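Local coordinates for protein beta-galactosidase (Bacillus circulans, PDB 4MAD) that probably hydrolyses terminal non-reducing beta-D-galactose residues of beta-D-galactosides, as a glycosyl hydrolase of family 35, at residues H545-Y550 with A563-E568; G289-G294 with T558-A563; N571-L576 with V585-T590. All blocks are in the same frame, centred on the assembly; numbering follows the deposited sequence.

All three contacts involve one antiparallel sheet of the galactose-binding-type region, and contact 2 also reaches the catalytic (beta/alpha)8 barrel part of the chain. Contacts 1 and 2 cross along the sequence and share A563. Their centres lie about 8 Å apart, and H546 O and G294 N probably hydrogen-bond between them. Contact 3 follows both in the chain; its centre is about 9 Å from that of contact 1 and about 12 Å from that of contact 2. Strands 545-551 and 558-561 are the outermost strands of the shared sheet, while 569-577 and 584-588 run within it. Contacts 1 and 3 pack parts of this unit against each other; contact 2 joins it to the barrel.

Contact 1 (H545-Y550 with A563-E568); sequences HHLGRY and APFLQE
H545 and F565 form an offset stack. Their planes are only 4° from parallel, and the ring centroids are 4.0 Å apart. The imidazole lies over one face of the phenyl ring, with H545 CG 3.5 Å from F565 CD1. H545 CB adds a CH-pi contact on this face, 3.6 Å from the F565 ring centroid and nearly on its normal. L547 comes to the same ring at its edge. Its CD2 methyl lies near the ring plane, 3.7 Å from F565 CD2. F565 is thus touched both on a face and at an edge.

Further residues surround these groups. F565 ends the short 3-10 segment 563-565, a turn tied by L566 N to A563 O (2.9 Å). Its side chain also touches V44. H545 has CG beside the backbone N (chi1 -66°), and chi2 of -74° then turns the imidazole flat against the phenyl face. L547 packs against V540 and V542 of the neighbouring strand 537-542. With an alanine in place of F565, the imidazole of H545 would probably lose its stacking partner and be freer to turn, and L547 CD2 would lose a neighbour.

L547 also meets L559 and V561. It therefore links strands 545-551 and 558-561, the two ends of the antiparallel sheet, as expected when a sheet curls into the beta-sandwich of a galactose-binding-type domain.

Contact 2 (G289-G294 with T558-A563); sequences GGTNFG and TLYVPA
Y560 turns its ring toward T291 because CG stands opposite the backbone N (chi1 164°). T291 has its hydroxyl beside its own backbone N (chi1 -39°), and this sets OG1 facing the tyrosine. The two side chains meet at the edge of the Y560 ring, with T291 OG1 near the ring plane and 3.6 Å from Y560 CD2. This is a packing contact. The polar need of the threonine is met outside it: OG1 is hydrogen-bonded to E321 OE2, which is likely to help hold the hydroxyl in this rotation.

The second touch is apolar. F293 CZ, the far end of the phenyl ring, lies 4.0 Å from P562 CG. The two side chains run past each other in opposite directions. Each side of the contact is also packed within itself. T291 CB sits 3.7 Å above one face of the F293 ring, toward its rim. P562 N likewise lies over a face of the Y560 ring. All four residues are buried.

Around them, Y47 packs against Y560. The backbone of 289-294 is hydrogen-bonded at T291 to R42. The loop 289-294 follows 281-284, the last strand of the parallel barrel, and strand 558-561 is an outermost strand of an antiparallel sheet. The contact is an interdomain seam between the (beta/alpha)8 barrel of family 35 and its galactose-binding-type beta-sandwich.

Contact 3 (N571-L576 with V585-T590); sequences NEIILL and VTFVDT
I573 approaches F587 through one branch of its side chain. CB points toward segment 585-590 and forks there. The CG1 branch lies beside the backbone N (chi1 -53°) and reaches F587 CZ at 4.1 Å. At the tip, the CD1 methyl of I573 is 4.0 Å from the same CZ. Two successive carbons of this branch, the CG1 methylene and the CD1 methyl, therefore lie against CZ at the far end of the phenyl ring. The two side chains come from opposite directions. F587 is packed in turn by I530, V359 and L520.

Two residues further on, L575 points the same way. Its CG is opposite the backbone N (chi1 177°), and CD1 meets V585 CG1 at 3.9 Å. These side chains cross at a slant.

Strands 569-577 and 584-588 belong to one antiparallel sheet, yet strands 514-522 and 357-366 lie between them in its order. The nearest CA atoms across the two segments, those of L575 and V585, are 9.4 Å apart. This is consistent with a sheet that folds over on itself, so that side chains of two layers meet in the core of a beta-sandwich, as in galactose-binding-type domains.

F361 and W535 each touch both L575 and V585. L532 also packs on L575. On the backbone side, I573 is hydrogen-bonded to G518 and L575 to H516, both in the adjacent strand 514-522.

Contact 1 (H545-Y550 with A563-E568)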
ATOM      1  N   HIS A 545      10.118  12.903   6.411  1.00 18.96           N
ATOM      2  CA  HIS A 545       9.353  11.693   6.402  1.00 16.31           C
ATOM      3  C   HIS A 545       8.040  11.956   5.686  1.00 16.60           C
ATOM      4  O   HIS A 545       7.293  12.755   6.089  1.00 16.81           O
ATOM      5  CB  HIS A 545       9.065  11.247   7.789  1.00 16.18           C
ATOM      6  CG  HIS A 545      10.271  10.830   8.556  1.00 20.07           C
ATOM      7  ND1 HIS A 545      10.920   9.653   8.329  1.00 20.90           N
ATOM      8  CD2 HIS A 545      10.935  11.437   9.550  1.00 24.44           C
ATOM      9  CE1 HIS A 545      11.933   9.549   9.159  1.00 28.30           C
ATOM     10  NE2 HIS A 545      11.973  10.631   9.895  1.00 23.93           N
ATOM     11  N   HIS A 546       7.798  11.193   4.646  1.00 17.08           N
ATOM     12  CA  HIS A 546       6.625  11.398   3.807  1.00 15.98           C
ATOM     13  C   HIS A 546       5.434  10.687   4.453  1.00 15.23           C
ATOM     14  O   HIS A 546       5.381   9.525   4.477  1.00 15.87           O
ATOM     15  CB  HIS A 546       6.869  10.824   2.404  1.00 18.07           C
ATOM     16  CG  HIS A 546       5.745  11.063   1.454  1.00 16.02           C
ATOM     17  ND1 HIS A 546       5.875  10.979   0.093  1.00 18.48           N
ATOM     18  CD2 HIS A 546       4.477  11.441   1.682  1.00 10.63           C
ATOM     19  CE1 HIS A 546       4.723  11.266  -0.472  1.00 13.33           C
ATOM     20  NE2 HIS A 546       3.863  11.562   0.477  1.00 17.28           N
ATOM     21  N   LEU A 547       4.524  11.461   4.987  1.00 15.39           N
ATOM     22  CA  LEU A 547       3.364  10.952   5.681  1.00 16.24           C
ATOM     23  C   LEU A 547       2.368  10.219   4.819  1.00 16.27           C
ATOM     24  O   LEU A 547       1.628   9.443   5.306  1.00 15.54           O
ATOM     25  CB  LEU A 547       2.629  12.057   6.405  1.00 15.87           C
ATOM     26  CG  LEU A 547       3.351  12.788   7.523  1.00 17.72           C
ATOM     27  CD1 LEU A 547       2.441  13.710   8.198  1.00 17.70           C
ATOM     28  CD2 LEU A 547       4.038  11.886   8.491  1.00 15.65           C
ATOM     29  N   GLY A 548       2.295  10.600   3.571  1.00 15.38           N
ATOM     30  CA  GLY A 548       1.205  10.183   2.738  1.00 13.25           C
ATOM     31  C   GLY A 548       0.455  11.319   2.110  1.00 14.75           C
ATOM     32  O   GLY A 548       0.912  12.396   2.106  1.00 15.52           O
ATOM     33  N   ARG A 549      -0.682  11.014   1.544  1.00 12.46           N
ATOM     34  CA  ARG A 549      -1.516  11.971   0.880  1.00 14.06           C
ATOM     35  C   ARG A 549      -2.726  12.401   1.707  1.00 14.42           C
ATOM     36  O   ARG A 549      -3.169  11.672   2.565  1.00 16.32           O
ATOM     37  CB  ARG A 549      -2.061  11.385  -0.418  1.00 14.88           C
ATOM     38  CG  ARG A 549      -1.039  10.617  -1.286  1.00 15.08           C
ATOM     39  CD  ARG A 549      -1.665  10.134  -2.569  1.00 15.77           C
ATOM     40  NE  ARG A 549      -1.092   8.917  -3.066  1.00 15.44           N
ATOM     41  CZ  ARG A 549      -0.424   8.798  -4.198  1.00 16.88           C
ATOM     42  NH1 ARG A 549      -0.236   9.843  -4.952  1.00 16.44           N
ATOM     43  NH2 ARG A 549       0.074   7.653  -4.581  1.00 14.30           N
ATOM     44  N   TYR A 550      -3.237  13.586   1.402  1.00 14.43           N
ATOM     45  CA  TYR A 550      -4.465  14.086   1.942  1.00 14.27           C
ATOM     46  C   TYR A 550      -5.364  14.620   0.812  1.00 14.97           C
ATOM     47  O   TYR A 550      -4.889  14.918  -0.181  1.00 15.54           O
ATOM     48  CB  TYR A 550      -4.207  15.192   2.921  1.00 13.13           C
ATOM     49  CG  TYR A 550      -3.685  16.489   2.325  1.00 13.03           C
ATOM     50  CD1 TYR A 550      -4.530  17.466   1.881  1.00 14.00           C
ATOM     51  CD2 TYR A 550      -2.351  16.765   2.294  1.00 16.96           C
ATOM     52  CE1 TYR A 550      -4.077  18.637   1.416  1.00 13.12           C
ATOM     53  CE2 TYR A 550      -1.896  17.943   1.797  1.00 13.50           C
ATOM     54  CZ  TYR A 550      -2.748  18.880   1.362  1.00 14.32           C
ATOM     55  OH  TYR A 550      -2.235  20.024   0.867  1.00 18.02           O
ATOM     56  N   ALA A 563       5.540   9.175  16.543  1.00 19.36           N
ATOM     57  CA  ALA A 563       6.472   9.966  17.304  1.00 21.42           C
ATOM     58  C   ALA A 563       7.903   9.920  16.761  1.00 20.08           C
ATOM     59  O   ALA A 563       8.595  10.897  16.835  1.00 22.84           O
ATOM     60  CB  ALA A 563       6.456   9.546  18.699  1.00 19.13           C
ATOM     61  N   PRO A 564       8.336   8.800  16.224  1.00 20.81           N
ATOM     62  CA  PRO A 564       9.726   8.672  15.771  1.00 22.01           C
ATOM     63  C   PRO A 564      10.115   9.619  14.659  1.00 21.92           C
ATOM     64  O   PRO A 564      11.256   9.853  14.461  1.00 19.12           O
ATOM     65  CB  PRO A 564       9.789   7.255  15.306  1.00 22.18           C
ATOM     66  CG  PRO A 564       8.890   6.555  16.246  1.00 20.36           C
ATOM     67  CD  PRO A 564       7.735   7.477  16.392  1.00 20.39           C
ATOM     68  N   PHE A 565       9.129  10.080  13.916  1.00 18.18           N
ATOM     69  CA  PHE A 565       9.291  11.070  12.903  1.00 19.75           C
ATOM     70  C   PHE A 565       9.686  12.456  13.486  1.00 20.43           C
ATOM     71  O   PHE A 565      10.237  13.258  12.822  1.00 22.15           O
ATOM     72  CB  PHE A 565       8.026  11.159  12.078  1.00 19.16           C
ATOM     73  CG  PHE A 565       7.814  10.002  11.109  1.00 20.27           C
ATOM     74  CD1 PHE A 565       8.675   8.950  11.031  1.00 18.83           C
ATOM     75  CD2 PHE A 565       6.728   9.994  10.280  1.00 16.54           C
ATOM     76  CE1 PHE A 565       8.450   7.944  10.168  1.00 21.50           C
ATOM     77  CE2 PHE A 565       6.528   9.013   9.425  1.00 18.74           C
ATOM     78  CZ  PHE A 565       7.376   7.974   9.373  1.00 22.38           C
ATOM     79  N   LEU A 566       9.260  12.709  14.707  1.00 19.44           N
ATOM     80  CA  LEU A 566       9.528  13.913  15.475  1.00 19.58           C
ATOM     81  C   LEU A 566      10.825  13.894  16.322  1.00 23.26           C
ATOM     82  O   LEU A 566      11.375  12.870  16.587  1.00 22.32           O
ATOM     83  CB  LEU A 566       8.360  14.219  16.403  1.00 20.26           C
ATOM     84  CG  LEU A 566       6.990  14.537  15.799  1.00 21.01           C
ATOM     85  CD1 LEU A 566       5.873  14.644  16.775  1.00 19.81           C
ATOM     86  CD2 LEU A 566       7.084  15.729  14.972  1.00 24.38           C
ATOM     87  N   GLN A 567      11.266  15.084  16.682  1.00 23.28           N
ATOM     88  CA  GLN A 567      12.390  15.268  17.560  1.00 25.76           C
ATOM     89  C   GLN A 567      12.162  16.430  18.490  1.00 24.80           C
ATOM     90  O   GLN A 567      11.387  17.313  18.225  1.00 23.20           O
ATOM     91  CB  GLN A 567      13.677  15.453  16.795  1.00 27.97           C
ATOM     92  CG  GLN A 567      13.786  16.729  16.043  1.00 32.75           C
ATOM     93  CD  GLN A 567      14.907  16.669  15.034  1.00 42.52           C
ATOM     94  OE1 GLN A 567      14.927  15.800  14.195  1.00 48.78           O
ATOM     95  NE2 GLN A 567      15.835  17.556  15.131  1.00 36.50           N
ATOM     96  N   GLU A 568      12.851  16.396  19.613  1.00 25.88           N
ATOM     97  CA  GLU A 568      12.751  17.494  20.541  1.00 27.57           C
ATOM     98  C   GLU A 568      13.292  18.706  19.896  1.00 25.68           C
ATOM     99  O   GLU A 568      14.280  18.652  19.279  1.00 27.21           O
ATOM    100  CB  GLU A 568      13.528  17.211  21.820  1.00 31.72           C
ATOM    101  CG  GLU A 568      12.665  16.509  22.834  1.00 38.71           C
ATOM    102  CD  GLU A 568      13.437  15.782  23.922  1.00 52.20           C
ATOM    103  OE1 GLU A 568      14.565  16.187  24.230  1.00 50.44           O
ATOM    104  OE2 GLU A 568      12.882  14.812  24.468  1.00 52.32           O
TER

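Contact 2 (G289-G294 with T558-A563)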
ATOM      1  N   GLY A 289      -3.572  -2.864  10.913  1.00 15.94           N
ATOM      2  CA  GLY A 289      -3.413  -2.334   9.589  1.00 16.03           C
ATOM      3  C   GLY A 289      -2.387  -1.258   9.308  1.00 13.85           C
ATOM      4  O   GLY A 289      -1.629  -1.317   8.418  1.00 15.28           O
ATOM      5  N   GLY A 290      -2.385  -0.272  10.179  1.00 14.94           N
ATOM      6  CA  GLY A 290      -1.400   0.777  10.102  1.00 13.17           C
ATOM      7  C   GLY A 290      -1.623   1.735   8.972  1.00 14.20           C
ATOM      8  O   GLY A 290      -2.722   2.107   8.799  1.00 14.48           O
ATOM      9  N   THR A 291      -0.562   2.107   8.245  1.00 12.95           N
ATOM     10  CA  THR A 291      -0.568   3.198   7.311  1.00 14.66           C
ATOM     11  C   THR A 291       0.128   2.914   5.979  1.00 14.33           C
ATOM     12  O   THR A 291       1.142   2.307   5.991  1.00 14.68           O
ATOM     13  CB  THR A 291       0.086   4.456   7.958  1.00 16.44           C
ATOM     14  OG1 THR A 291      -0.316   4.555   9.336  1.00 15.81           O
ATOM     15  CG2 THR A 291      -0.261   5.677   7.154  1.00 13.62           C
ATOM     16  N   ASN A 292      -0.453   3.416   4.882  1.00 12.75           N
ATOM     17  CA  ASN A 292       0.211   3.539   3.594  1.00 13.81           C
ATOM     18  C   ASN A 292       0.995   4.861   3.565  1.00 14.81           C
ATOM     19  O   ASN A 292       0.522   5.849   3.175  1.00 13.49           O
ATOM     20  CB  ASN A 292      -0.784   3.484   2.431  1.00 11.15           C
ATOM     21  CG  ASN A 292      -1.687   2.272   2.502  1.00 17.94           C
ATOM     22  OD1 ASN A 292      -1.240   1.206   2.740  1.00 15.38           O
ATOM     23  ND2 ASN A 292      -2.939   2.466   2.210  1.00 15.94           N
ATOM     24  N   PHE A 293       2.222   4.801   4.039  1.00 15.68           N
ATOM     25  CA  PHE A 293       3.046   5.972   4.092  1.00 15.10           C
ATOM     26  C   PHE A 293       3.451   6.342   2.631  1.00 15.55           C
ATOM     27  O   PHE A 293       3.308   5.572   1.753  1.00 15.28           O
ATOM     28  CB  PHE A 293       4.303   5.773   4.985  1.00 18.90           C
ATOM     29  CG  PHE A 293       4.024   5.628   6.472  1.00 17.68           C
ATOM     30  CD1 PHE A 293       3.516   6.649   7.218  1.00 17.28           C
ATOM     31  CD2 PHE A 293       4.336   4.473   7.124  1.00 21.88           C
ATOM     32  CE1 PHE A 293       3.289   6.485   8.521  1.00 21.30           C
ATOM     33  CE2 PHE A 293       4.098   4.348   8.422  1.00 23.20           C
ATOM     34  CZ  PHE A 293       3.572   5.350   9.105  1.00 19.35           C
ATOM     35  N   GLY A 294       3.951   7.557   2.466  1.00 14.80           N
ATOM     36  CA  GLY A 294       4.469   7.992   1.201  1.00 15.03           C
ATOM     37  C   GLY A 294       3.469   7.836   0.082  1.00 15.87           C
ATOM     38  O   GLY A 294       2.356   8.199   0.191  1.00 16.62           O
ATOM     39  N   THR A 558      -7.160  13.538   8.473  1.00 16.34           N
ATOM     40  CA  THR A 558      -5.945  13.726   9.262  1.00 15.88           C
ATOM     41  C   THR A 558      -4.893  12.764   8.799  1.00 18.53           C
ATOM     42  O   THR A 558      -5.231  11.747   8.292  1.00 19.72           O
ATOM     43  CB  THR A 558      -6.137  13.438  10.733  1.00 16.92           C
ATOM     44  OG1 THR A 558      -6.772  12.183  10.904  1.00 19.69           O
ATOM     45  CG2 THR A 558      -6.942  14.476  11.392  1.00 16.09           C
ATOM     46  N   LEU A 559      -3.642  13.126   8.983  1.00 17.19           N
ATOM     47  CA  LEU A 559      -2.529  12.263   8.732  1.00 16.48           C
ATOM     48  C   LEU A 559      -1.833  11.942  10.053  1.00 16.71           C
ATOM     49  O   LEU A 559      -1.478  12.805  10.716  1.00 17.17           O
ATOM     50  CB  LEU A 559      -1.495  12.880   7.772  1.00 15.47           C
ATOM     51  CG  LEU A 559      -1.779  12.919   6.280  1.00 19.38           C
ATOM     52  CD1 LEU A 559      -0.776  13.705   5.442  1.00 17.15           C
ATOM     53  CD2 LEU A 559      -2.029  11.590   5.732  1.00 21.33           C
ATOM     54  N   TYR A 560      -1.622  10.673  10.311  1.00 15.73           N
ATOM     55  CA  TYR A 560      -0.921  10.201  11.480  1.00 15.42           C
ATOM     56  C   TYR A 560       0.540  10.491  11.370  1.00 16.40           C
ATOM     57  O   TYR A 560       1.146  10.207  10.411  1.00 17.78           O
ATOM     58  CB  TYR A 560      -1.200   8.721  11.686  1.00 14.68           C
ATOM     59  CG  TYR A 560      -0.334   7.897  12.603  1.00 15.31           C
ATOM     60  CD1 TYR A 560      -0.157   8.214  13.909  1.00 19.32           C
ATOM     61  CD2 TYR A 560       0.246   6.771  12.146  1.00 22.10           C
ATOM     62  CE1 TYR A 560       0.587   7.458  14.696  1.00 18.10           C
ATOM     63  CE2 TYR A 560       1.008   6.012  12.916  1.00 21.62           C
ATOM     64  CZ  TYR A 560       1.170   6.355  14.213  1.00 25.09           C
ATOM     65  OH  TYR A 560       1.937   5.580  14.974  1.00 28.44           O
ATOM     66  N   VAL A 561       1.054  11.056  12.440  1.00 16.31           N
ATOM     67  CA  VAL A 561       2.441  11.287  12.628  1.00 17.49           C
ATOM     68  C   VAL A 561       2.998  10.438  13.775  1.00 16.27           C
ATOM     69  O   VAL A 561       2.817  10.756  14.885  1.00 17.53           O
ATOM     70  CB  VAL A 561       2.673  12.744  12.993  1.00 16.32           C
ATOM     71  CG1 VAL A 561       4.118  13.040  13.075  1.00 17.86           C
ATOM     72  CG2 VAL A 561       1.974  13.657  12.084  1.00 20.39           C
ATOM     73  N   PRO A 562       3.707   9.388  13.474  1.00 18.79           N
ATOM     74  CA  PRO A 562       4.349   8.605  14.503  1.00 19.41           C
ATOM     75  C   PRO A 562       5.404   9.412  15.256  1.00 20.99           C
ATOM     76  O   PRO A 562       6.129  10.131  14.665  1.00 19.70           O
ATOM     77  CB  PRO A 562       5.031   7.489  13.713  1.00 21.34           C
ATOM     78  CG  PRO A 562       4.360   7.444  12.478  1.00 21.43           C
ATOM     79  CD  PRO A 562       3.923   8.795  12.165  1.00 16.43           C
ATOM     80  N   ALA A 563       5.540   9.175  16.543  1.00 19.36           N
ATOM     81  CA  ALA A 563       6.472   9.966  17.304  1.00 21.42           C
ATOM     82  C   ALA A 563       7.903   9.920  16.761  1.00 20.08           C
ATOM     83  O   ALA A 563       8.595  10.897  16.835  1.00 22.84           O
ATOM     84  CB  ALA A 563       6.456   9.546  18.699  1.00 19.13           C
TER

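Contact 3 (N571-L576 with V585-T590)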
ATOM      1  N   ASN A 571      11.092  21.167  14.345  1.00 24.35           N
ATOM      2  CA  ASN A 571      10.779  20.106  13.429  1.00 20.48           C
ATOM      3  C   ASN A 571      10.344  20.749  12.143  1.00 22.63           C
ATOM      4  O   ASN A 571       9.649  21.704  12.175  1.00 22.07           O
ATOM      5  CB  ASN A 571       9.633  19.256  13.978  1.00 20.10           C
ATOM      6  CG  ASN A 571      10.048  18.383  15.165  1.00 23.66           C
ATOM      7  OD1 ASN A 571      10.380  17.254  15.028  1.00 22.86           O
ATOM      8  ND2 ASN A 571       9.997  18.954  16.336  1.00 23.22           N
ATOM      9  N   GLU A 572      10.755  20.193  11.023  1.00 18.86           N
ATOM     10  CA  GLU A 572      10.454  20.792   9.773  1.00 22.04           C
ATOM     11  C   GLU A 572       9.177  20.202   9.173  1.00 18.38           C
ATOM     12  O   GLU A 572       9.129  19.078   8.892  1.00 20.39           O
ATOM     13  CB  GLU A 572      11.636  20.575   8.845  1.00 23.80           C
ATOM     14  CG  GLU A 572      11.388  20.904   7.465  1.00 31.15           C
ATOM     15  CD  GLU A 572      12.529  20.440   6.535  1.00 38.32           C
ATOM     16  OE1 GLU A 572      12.423  19.365   5.929  1.00 31.87           O
ATOM     17  OE2 GLU A 572      13.522  21.168   6.471  1.00 36.76           O
ATOM     18  N   ILE A 573       8.166  21.027   9.001  1.00 18.89           N
ATOM     19  CA  ILE A 573       6.951  20.602   8.377  1.00 20.33           C
ATOM     20  C   ILE A 573       6.858  21.182   6.994  1.00 19.91           C
ATOM     21  O   ILE A 573       6.838  22.345   6.829  1.00 19.02           O
ATOM     22  CB  ILE A 573       5.753  21.122   9.120  1.00 21.08           C
ATOM     23  CG1 ILE A 573       5.827  20.758  10.601  1.00 18.05           C
ATOM     24  CG2 ILE A 573       4.560  20.570   8.538  1.00 23.18           C
ATOM     25  CD1 ILE A 573       6.096  19.388  10.890  1.00 19.83           C
ATOM     26  N   ILE A 574       6.788  20.308   6.016  1.00 19.65           N
ATOM     27  CA  ILE A 574       6.620  20.723   4.636  1.00 18.37           C
ATOM     28  C   ILE A 574       5.397  20.120   4.011  1.00 16.53           C
ATOM     29  O   ILE A 574       5.241  18.954   4.041  1.00 18.86           O
ATOM     30  CB  ILE A 574       7.818  20.331   3.776  1.00 18.83           C
ATOM     31  CG1 ILE A 574       9.035  21.088   4.240  1.00 22.01           C
ATOM     32  CG2 ILE A 574       7.581  20.706   2.364  1.00 20.04           C
ATOM     33  CD1 ILE A 574      10.222  20.658   3.672  1.00 26.92           C
ATOM     34  N   LEU A 575       4.544  20.962   3.486  1.00 17.59           N
ATOM     35  CA  LEU A 575       3.289  20.525   2.966  1.00 18.28           C
ATOM     36  C   LEU A 575       3.235  20.926   1.538  1.00 19.79           C
ATOM     37  O   LEU A 575       3.466  22.033   1.282  1.00 20.29           O
ATOM     38  CB  LEU A 575       2.186  21.210   3.695  1.00 18.31           C
ATOM     39  CG  LEU A 575       0.769  20.971   3.296  1.00 20.79           C
ATOM     40  CD1 LEU A 575      -0.175  21.109   4.442  1.00 24.29           C
ATOM     41  CD2 LEU A 575       0.398  21.889   2.234  1.00 18.92           C
ATOM     42  N   LEU A 576       2.945  20.014   0.619  1.00 17.74           N
ATOM     43  CA  LEU A 576       2.759  20.368  -0.779  1.00 15.82           C
ATOM     44  C   LEU A 576       1.275  20.349  -1.036  1.00 15.34           C
ATOM     45  O   LEU A 576       0.671  19.352  -0.884  1.00 16.14           O
ATOM     46  CB  LEU A 576       3.441  19.370  -1.709  1.00 19.93           C
ATOM     47  CG  LEU A 576       3.212  19.475  -3.218  1.00 20.65           C
ATOM     48  CD1 LEU A 576       3.575  20.800  -3.773  1.00 15.03           C
ATOM     49  CD2 LEU A 576       3.914  18.369  -4.020  1.00 24.99           C
ATOM     50  N   VAL A 585      -1.572  24.719   9.516  1.00 18.05           N
ATOM     51  CA  VAL A 585      -2.225  23.526   9.910  1.00 20.83           C
ATOM     52  C   VAL A 585      -2.177  23.369  11.463  1.00 21.97           C
ATOM     53  O   VAL A 585      -1.383  23.951  12.081  1.00 22.47           O
ATOM     54  CB  VAL A 585      -1.594  22.285   9.253  1.00 20.00           C
ATOM     55  CG1 VAL A 585      -1.768  22.336   7.743  1.00 20.00           C
ATOM     56  CG2 VAL A 585      -0.122  22.177   9.623  1.00 20.00           C
ATOM     57  N   THR A 586      -2.913  22.428  11.839  1.00 22.67           N
ATOM     58  CA  THR A 586      -2.990  22.202  13.266  1.00 24.34           C
ATOM     59  C   THR A 586      -2.757  20.749  13.619  1.00 22.32           C
ATOM     60  O   THR A 586      -3.169  19.910  12.913  1.00 22.71           O
ATOM     61  CB  THR A 586      -4.345  22.529  13.838  1.00 26.74           C
ATOM     62  OG1 THR A 586      -4.866  23.639  13.175  1.00 35.48           O
ATOM     63  CG2 THR A 586      -4.182  22.908  15.249  1.00 29.84           C
ATOM     64  N   PHE A 587      -2.059  20.487  14.704  1.00 22.24           N
ATOM     65  CA  PHE A 587      -1.763  19.145  15.068  1.00 18.55           C
ATOM     66  C   PHE A 587      -2.750  18.789  16.200  1.00 20.32           C
ATOM     67  O   PHE A 587      -2.875  19.510  17.112  1.00 21.59           O
ATOM     68  CB  PHE A 587      -0.321  19.011  15.530  1.00 20.49           C
ATOM     69  CG  PHE A 587       0.676  19.066  14.420  1.00 17.44           C
ATOM     70  CD1 PHE A 587       1.376  17.975  14.036  1.00 20.15           C
ATOM     71  CD2 PHE A 587       0.878  20.221  13.772  1.00 19.98           C
ATOM     72  CE1 PHE A 587       2.240  18.040  13.004  1.00 21.33           C
ATOM     73  CE2 PHE A 587       1.749  20.295  12.739  1.00 25.03           C
ATOM     74  CZ  PHE A 587       2.433  19.202  12.372  1.00 19.60           C
ATOM     75  N   VAL A 588      -3.428  17.669  16.088  1.00 18.72           N
ATOM     76  CA  VAL A 588      -4.444  17.261  17.034  1.00 17.36           C
ATOM     77  C   VAL A 588      -4.149  15.864  17.621  1.00 19.61           C
ATOM     78  O   VAL A 588      -3.271  15.206  17.159  1.00 16.96           O
ATOM     79  CB  VAL A 588      -5.821  17.296  16.387  1.00 18.54           C
ATOM     80  CG1 VAL A 588      -6.084  18.621  15.878  1.00 23.09           C
ATOM     81  CG2 VAL A 588      -5.889  16.339  15.280  1.00 18.52           C
ATOM     82  N   ASP A 589      -4.882  15.459  18.661  1.00 18.64           N
ATOM     83  CA  ASP A 589      -4.597  14.235  19.371  1.00 18.94           C
ATOM     84  C   ASP A 589      -5.502  13.059  19.066  1.00 20.17           C
ATOM     85  O   ASP A 589      -5.380  12.029  19.617  1.00 18.59           O
ATOM     86  CB  ASP A 589      -4.484  14.476  20.867  1.00 19.68           C
ATOM     87  CG  ASP A 589      -5.778  14.566  21.536  1.00 23.22           C
ATOM     88  OD1 ASP A 589      -6.778  14.754  20.895  1.00 25.49           O
ATOM     89  OD2 ASP A 589      -5.799  14.455  22.742  1.00 23.93           O
ATOM     90  N   THR A 590      -6.388  13.260  18.119  1.00 21.06           N
ATOM     91  CA  THR A 590      -7.188  12.174  17.645  1.00 23.01           C
ATOM     92  C   THR A 590      -7.469  12.305  16.184  1.00 20.39           C
ATOM     93  O   THR A 590      -7.604  13.370  15.725  1.00 21.47           O
ATOM     94  CB  THR A 590      -8.473  12.109  18.403  1.00 28.54           C
ATOM     95  OG1 THR A 590      -9.081  10.835  18.190  1.00 33.31           O
ATOM     96  CG2 THR A 590      -9.347  13.146  17.943  1.00 28.03           C
TER